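Local atomic coordinates of uncharacterized protein (Staphylococcus aureus, PDB entry 3P8A), a protein that is of unknown function but carries a glyoxalase-like domain, which places it in the vicinal oxygen chelate (VOC) family. Residues 201-204 against 205-208. Sequence-based numbering, arbitrary orientation.
Sequences RSQT and VSNW
Val205 takes the carbonyl of Arg201 through its backbone N, 2.9 Å from Arg201 O, the first of four successive i to i+4 bonds that make this a regular stretch of alpha helix. Its CG2 lies 3.9 Å from Arg201 CG, the two side chains running alongside each other; the methyl packs on the aliphatic part of the arginine, whose guanidinium goes on to a salt bridge with Asp239. A branched residue and a long, partly apolar one suit this half-covered flank. Ser206 is small and polar, in keeping with the outer side of the helix, and its N bonds to Ser202 O at 3.1 Å. At Asn207 the backbone bond to Gln203 O is joined by one between side chains: Gln203 NE2 donates a hydrogen bond to Asn207 OD1 at 3.2 Å. This second bond is bent, 137° at the hydrogen, and although OD1 lies close to the plane of the glutamine amide, NE2 stands above the asparagine carbonyl plane, the two amides being turned 54° apart. The bend in the glutamine chain (chi2 54°) carries its amide along the helix to the shorter asparagine. Trp208 N bonds to Thr204 O, and its indole receives Thr204 CG2 over one face, 4.0 Å from the centroid of the five-membered ring, a CH-pi contact. With CG2 anti to the backbone N, threonine sends its methyl to the indole while OG1 hydrogen-bonds to Ser198 OG, at the end of strand 189-198, and to Asn200 O just before the helix. Thr204 and Trp208 lie on the side of helix 201-212 that faces the sheet: both rest on Ile237 of strand 234-239, and Trp208 also reaches Leu226 of strand 223-227 and meets Phe212 edge-to-face, seating the helix against the seven-stranded mixed sheet.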
loop_
_atom_site.group_PDB
_atom_site.type_symbol
_atom_site.label_atom_id
_atom_site.label_comp_id
_atom_site.label_asym_id
_atom_site.label_seq_id
_atom_site.Cartn_x
_atom_site.Cartn_y
_atom_site.Cartn_z
ATOM N N ARG A 201 17.702 -1.914 -7.975
ATOM C CA ARG A 201 17.685 -1.628 -6.544
ATOM C C ARG A 201 18.285 -0.296 -6.193
ATOM O O ARG A 201 17.725 0.413 -5.368
ATOM C CB ARG A 201 18.394 -2.750 -5.781
ATOM C CG ARG A 201 18.537 -2.492 -4.286
ATOM C CD ARG A 201 18.876 -3.752 -3.533
ATOM N NE ARG A 201 20.047 -4.465 -4.058
ATOM C CZ ARG A 201 21.193 -4.634 -3.392
ATOM N NH1 ARG A 201 21.381 -4.050 -2.215
ATOM N NH2 ARG A 201 22.164 -5.364 -3.912
ATOM N N SER A 202 19.433 0.043 -6.812
ATOM C CA SER A 202 20.126 1.306 -6.546
ATOM C C SER A 202 19.235 2.495 -6.733
ATOM O O SER A 202 19.187 3.375 -5.870
ATOM C CB SER A 202 21.381 1.424 -7.406
ATOM O OG SER A 202 22.430 0.783 -6.711
ATOM N N GLN A 203 18.489 2.497 -7.839
ATOM C CA GLN A 203 17.524 3.538 -8.179
ATOM C C GLN A 203 16.361 3.561 -7.221
ATOM O O GLN A 203 15.986 4.650 -6.777
ATOM C CB GLN A 203 17.011 3.375 -9.612
ATOM C CG GLN A 203 16.380 4.648 -10.174
ATOM C CD GLN A 203 17.272 5.869 -10.104
ATOM O OE1 GLN A 203 18.397 5.899 -10.634
ATOM N NE2 GLN A 203 16.779 6.906 -9.437
ATOM N N THR A 204 15.776 2.376 -6.904
ATOM C CA THR A 204 14.620 2.310 -5.979
ATOM C C THR A 204 14.979 2.887 -4.615
ATOM O O THR A 204 14.214 3.679 -4.072
ATOM C CB THR A 204 14.033 0.904 -5.871
ATOM O OG1 THR A 204 13.811 0.392 -7.183
ATOM C CG2 THR A 204 12.698 0.896 -5.144
ATOM N N VAL A 205 16.151 2.500 -4.080
ATOM C CA VAL A 205 16.664 2.979 -2.784
ATOM C C VAL A 205 16.867 4.510 -2.772
ATOM O O VAL A 205 16.375 5.206 -1.864
ATOM C CB VAL A 205 17.940 2.200 -2.387
ATOM C CG1 VAL A 205 18.599 2.789 -1.131
ATOM C CG2 VAL A 205 17.619 0.721 -2.183
ATOM N N SER A 206 17.582 5.019 -3.784
ATOM C CA SER A 206 17.883 6.443 -3.970
ATOM C C SER A 206 16.586 7.262 -3.973
ATOM O O SER A 206 16.496 8.256 -3.250
ATOM C CB SER A 206 18.682 6.650 -5.262
ATOM O OG SER A 206 18.794 8.022 -5.602
ATOM N N ASN A 207 15.569 6.811 -4.738
ATOM C CA ASN A 207 14.268 7.463 -4.835
ATOM C C ASN A 207 13.513 7.442 -3.524
ATOM O O ASN A 207 12.973 8.473 -3.138
ATOM C CB ASN A 207 13.391 6.816 -5.920
ATOM C CG ASN A 207 13.789 7.212 -7.310
ATOM O OD1 ASN A 207 14.512 8.185 -7.510
ATOM N ND2 ASN A 207 13.340 6.449 -8.290
ATOM N N TRP A 208 13.447 6.274 -2.855
ATOM C CA TRP A 208 12.730 6.136 -1.588
ATOM C C TRP A 208 13.400 6.904 -0.457
ATOM O O TRP A 208 12.699 7.463 0.389
ATOM C CB TRP A 208 12.533 4.676 -1.214
ATOM C CG TRP A 208 11.481 3.951 -2.019
ATOM C CD1 TRP A 208 11.167 4.139 -3.333
ATOM C CD2 TRP A 208 10.724 2.819 -1.586
ATOM N NE1 TRP A 208 10.211 3.226 -3.731
ATOM C CE2 TRP A 208 9.914 2.408 -2.673
ATOM C CE3 TRP A 208 10.606 2.138 -0.361
ATOM C CZ2 TRP A 208 9.006 1.346 -2.572
ATOM C CZ3 TRP A 208 9.694 1.096 -0.256
ATOM C CH2 TRP A 208 8.912 0.705 -1.351
#